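Local coordinates for putative dihydrodipicolinate synthase family protein (PDB 3QFE), which is a putative member of the dihydrodipicolinate synthase family with a TIM-barrel fold, its precise function not established, at residues S129-V134 with V142-F147. Residues are numbered along the deposited sequence; the frame is centred on the assembly and turned at random.
Sequences SFFDDV and VVIYNF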
ATOM      1  N   SER A 129     -18.654 -15.126  -6.367  1.00 48.00           N
ATOM      2  CA  SER A 129     -18.137 -16.499  -6.279  1.00 46.71           C
ATOM      3  C   SER A 129     -16.603 -16.581  -6.225  1.00 43.64           C
ATOM      4  O   SER A 129     -16.053 -17.465  -5.580  1.00 42.67           O
ATOM      5  CB  SER A 129     -18.692 -17.392  -7.401  1.00 47.67           C
ATOM      6  OG  SER A 129     -18.051 -17.109  -8.628  1.00 48.08           O
ATOM      7  N   PHE A 130     -15.933 -15.660  -6.905  1.00 42.28           N
ATOM      8  CA  PHE A 130     -14.480 -15.531  -6.847  1.00 40.13           C
ATOM      9  C   PHE A 130     -13.987 -15.285  -5.418  1.00 39.57           C
ATOM     10  O   PHE A 130     -13.165 -16.041  -4.894  1.00 38.45           O
ATOM     11  CB  PHE A 130     -14.039 -14.386  -7.744  1.00 39.59           C
ATOM     12  CG  PHE A 130     -12.585 -14.027  -7.610  1.00 38.01           C
ATOM     13  CD1 PHE A 130     -11.613 -14.769  -8.255  1.00 37.02           C
ATOM     14  CD2 PHE A 130     -12.200 -12.924  -6.869  1.00 37.84           C
ATOM     15  CE1 PHE A 130     -10.261 -14.425  -8.157  1.00 38.26           C
ATOM     16  CE2 PHE A 130     -10.864 -12.571  -6.754  1.00 37.91           C
ATOM     17  CZ  PHE A 130      -9.884 -13.320  -7.403  1.00 38.59           C
ATOM     18  N   PHE A 131     -14.495 -14.232  -4.789  1.00 40.04           N
ATOM     19  CA  PHE A 131     -14.109 -13.935  -3.417  1.00 39.99           C
ATOM     20  C   PHE A 131     -14.484 -15.031  -2.425  1.00 41.03           C
ATOM     21  O   PHE A 131     -13.686 -15.337  -1.530  1.00 40.65           O
ATOM     22  CB  PHE A 131     -14.631 -12.583  -2.974  1.00 39.81           C
ATOM     23  CG  PHE A 131     -13.816 -11.448  -3.488  1.00 38.67           C
ATOM     24  CD1 PHE A 131     -12.544 -11.220  -2.999  1.00 35.37           C
ATOM     25  CD2 PHE A 131     -14.317 -10.599  -4.469  1.00 39.72           C
ATOM     26  CE1 PHE A 131     -11.779 -10.169  -3.472  1.00 34.40           C
ATOM     27  CE2 PHE A 131     -13.548  -9.532  -4.945  1.00 38.65           C
ATOM     28  CZ  PHE A 131     -12.278  -9.325  -4.444  1.00 35.60           C
ATOM     29  N   ASP A 132     -15.668 -15.618  -2.585  1.00 42.52           N
ATOM     30  CA  ASP A 132     -16.051 -16.819  -1.819  1.00 44.40           C
ATOM     31  C   ASP A 132     -15.017 -17.954  -1.940  1.00 43.17           C
ATOM     32  O   ASP A 132     -14.565 -18.515  -0.944  1.00 42.82           O
ATOM     33  CB  ASP A 132     -17.419 -17.346  -2.277  1.00 46.09           C
ATOM     34  CG  ASP A 132     -18.602 -16.505  -1.758  1.00 50.57           C
ATOM     35  OD1 ASP A 132     -18.399 -15.503  -1.012  1.00 52.42           O
ATOM     36  OD2 ASP A 132     -19.758 -16.860  -2.109  1.00 54.21           O
ATOM     37  N   ASP A 133     -14.647 -18.276  -3.172  1.00 42.78           N
ATOM     38  CA  ASP A 133     -13.690 -19.338  -3.452  1.00 41.93           C
ATOM     39  C   ASP A 133     -12.285 -19.010  -2.917  1.00 40.51           C
ATOM     40  O   ASP A 133     -11.604 -19.862  -2.319  1.00 39.81           O
ATOM     41  CB  ASP A 133     -13.657 -19.568  -4.951  1.00 42.09           C
ATOM     42  CG  ASP A 133     -13.048 -20.891  -5.323  1.00 43.58           C
ATOM     43  OD1 ASP A 133     -12.857 -21.744  -4.430  1.00 45.43           O
ATOM     44  OD2 ASP A 133     -12.757 -21.071  -6.521  1.00 44.65           O
ATOM     45  N   VAL A 134     -11.873 -17.759  -3.096  1.00 39.43           N
ATOM     46  CA  VAL A 134     -10.573 -17.342  -2.653  1.00 37.99           C
ATOM     47  C   VAL A 134     -10.418 -17.339  -1.132  1.00 38.59           C
ATOM     48  O   VAL A 134      -9.430 -17.888  -0.634  1.00 37.71           O
ATOM     49  CB  VAL A 134     -10.123 -16.010  -3.311  1.00 37.43           C
ATOM     50  CG1 VAL A 134      -8.959 -15.407  -2.548  1.00 36.31           C
ATOM     51  CG2 VAL A 134      -9.726 -16.248  -4.763  1.00 35.27           C
ATOM     52  N   VAL A 142      -7.779 -12.382   4.099  1.00 31.99           N
ATOM     53  CA  VAL A 142      -7.951 -11.700   2.818  1.00 31.39           C
ATOM     54  C   VAL A 142      -8.463 -10.257   2.961  1.00 32.09           C
ATOM     55  O   VAL A 142      -9.430 -10.005   3.651  1.00 32.61           O
ATOM     56  CB  VAL A 142      -8.908 -12.525   1.899  1.00 32.04           C
ATOM     57  CG1 VAL A 142      -9.400 -11.716   0.698  1.00 29.61           C
ATOM     58  CG2 VAL A 142      -8.236 -13.834   1.467  1.00 30.42           C
ATOM     59  N   VAL A 143      -7.787  -9.321   2.299  1.00 32.08           N
ATOM     60  CA  VAL A 143      -8.266  -7.941   2.201  1.00 33.25           C
ATOM     61  C   VAL A 143      -8.694  -7.684   0.744  1.00 34.42           C
ATOM     62  O   VAL A 143      -7.900  -7.855  -0.194  1.00 33.54           O
ATOM     63  CB  VAL A 143      -7.201  -6.900   2.676  1.00 31.97           C
ATOM     64  CG1 VAL A 143      -7.759  -5.477   2.597  1.00 30.69           C
ATOM     65  CG2 VAL A 143      -6.762  -7.187   4.109  1.00 31.21           C
ATOM     66  N   ILE A 144      -9.950  -7.290   0.572  1.00 37.00           N
ATOM     67  CA  ILE A 144     -10.500  -6.962  -0.737  1.00 39.06           C
ATOM     68  C   ILE A 144      -9.767  -5.728  -1.211  1.00 40.46           C
ATOM     69  O   ILE A 144      -9.587  -4.772  -0.436  1.00 40.33           O
ATOM     70  CB  ILE A 144     -12.015  -6.688  -0.657  1.00 40.35           C
ATOM     71  CG1 ILE A 144     -12.763  -7.948  -0.225  1.00 40.32           C
ATOM     72  CG2 ILE A 144     -12.561  -6.177  -1.993  1.00 39.90           C
ATOM     73  CD1 ILE A 144     -14.178  -7.685   0.316  1.00 39.38           C
ATOM     74  N   TYR A 145      -9.286  -5.779  -2.447  1.00 42.23           N
ATOM     75  CA  TYR A 145      -8.578  -4.658  -3.055  1.00 44.64           C
ATOM     76  C   TYR A 145      -9.505  -4.107  -4.109  1.00 48.19           C
ATOM     77  O   TYR A 145      -9.669  -4.690  -5.176  1.00 48.34           O
ATOM     78  CB  TYR A 145      -7.285  -5.144  -3.692  1.00 43.18           C
ATOM     79  CG  TYR A 145      -6.260  -4.092  -4.113  1.00 44.43           C
ATOM     80  CD1 TYR A 145      -4.990  -4.497  -4.531  1.00 44.31           C
ATOM     81  CD2 TYR A 145      -6.550  -2.712  -4.105  1.00 46.03           C
ATOM     82  CE1 TYR A 145      -4.023  -3.576  -4.937  1.00 47.67           C
ATOM     83  CE2 TYR A 145      -5.593  -1.767  -4.517  1.00 48.31           C
ATOM     84  CZ  TYR A 145      -4.322  -2.209  -4.927  1.00 50.23           C
ATOM     85  OH  TYR A 145      -3.332  -1.324  -5.333  1.00 51.84           O
ATOM     86  N   ASN A 146     -10.140  -2.992  -3.793  1.00 52.41           N
ATOM     87  CA  ASN A 146     -11.053  -2.363  -4.718  1.00 57.11           C
ATOM     88  C   ASN A 146     -10.335  -1.302  -5.546  1.00 59.12           C
ATOM     89  O   ASN A 146     -10.176  -0.166  -5.089  1.00 60.42           O
ATOM     90  CB  ASN A 146     -12.229  -1.745  -3.952  1.00 58.48           C
ATOM     91  CG  ASN A 146     -13.467  -1.566  -4.820  1.00 62.29           C
ATOM     92  OD1 ASN A 146     -13.510  -2.019  -5.967  1.00 64.12           O
ATOM     93  ND2 ASN A 146     -14.491  -0.911  -4.268  1.00 65.80           N
ATOM     94  N   PHE A 147      -9.889  -1.660  -6.750  1.00 61.05           N
ATOM     95  CA  PHE A 147      -9.255  -0.681  -7.640  1.00 63.37           C
ATOM     96  C   PHE A 147      -9.959  -0.554  -9.004  1.00 65.89           C
ATOM     97  O   PHE A 147      -9.655  -1.319  -9.930  1.00 66.22           O
ATOM     98  CB  PHE A 147      -7.768  -0.998  -7.834  1.00 62.00           C
ATOM     99  CG  PHE A 147      -6.949   0.170  -8.334  1.00 63.89           C
ATOM    100  CD1 PHE A 147      -5.599   0.263  -8.017  1.00 64.35           C
ATOM    101  CD2 PHE A 147      -7.528   1.182  -9.114  1.00 67.29           C
ATOM    102  CE1 PHE A 147      -4.826   1.344  -8.473  1.00 66.17           C
ATOM    103  CE2 PHE A 147      -6.768   2.267  -9.571  1.00 68.79           C
ATOM    104  CZ  PHE A 147      -5.411   2.346  -9.251  1.00 67.62           C
TER
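Phe131 and Ile144 are brought together by first torsions of the same kind: CG of Phe131 (chi1 -79°) and CG1 of Ile144 (chi1 -64°) each lie anti to the carbonyl carbon, which puts CG2 of Ile144 anti to its backbone N. The phenylalanine bond from CA already points at the strand, and the ring carries it further, spanning much of the 8.3 Å between CA of Phe131 and CA of Ile144. Contact is made by the far end of the ring, CZ of Phe131 standing 4.0 Å from CG2 of Ile144 and CE1 of Phe131 4.1 Å from CG1 of Ile144. Both branches of the isoleucine thus meet neighbouring ring atoms, from an oblique direction. On one face of the same ring lies CD2 of Phe130, 3.9 Å above the plane of Phe131 and over its centre.

One helical turn on, Val134 also directs its side chain at the strand, where Val142 points back; CG1 of Val134 is 4.4 Å from CG2 of Val142, a looser approach. Going three residues on along the helix means going two back along the strand. Val143, between the two contacting strand residues, turns away from the helix and packs on Leu111 and Val172.

Helix 124-137 lies in the outer layer of a TIM barrel and covers strand 142-146 of the inner parallel barrel, between strands 109-112 and 171-176. Val112 of strand 109-112 also touches Phe131, while Ile99 of helix 92-105 touches Val134. All four contacting residues are buried and apolar, and together the segments bury 175 Å². Their side chains meet by van der Waals contact alone, implying that hydrophobic burial and shape, rather than directional bonds, probably hold these two segments together.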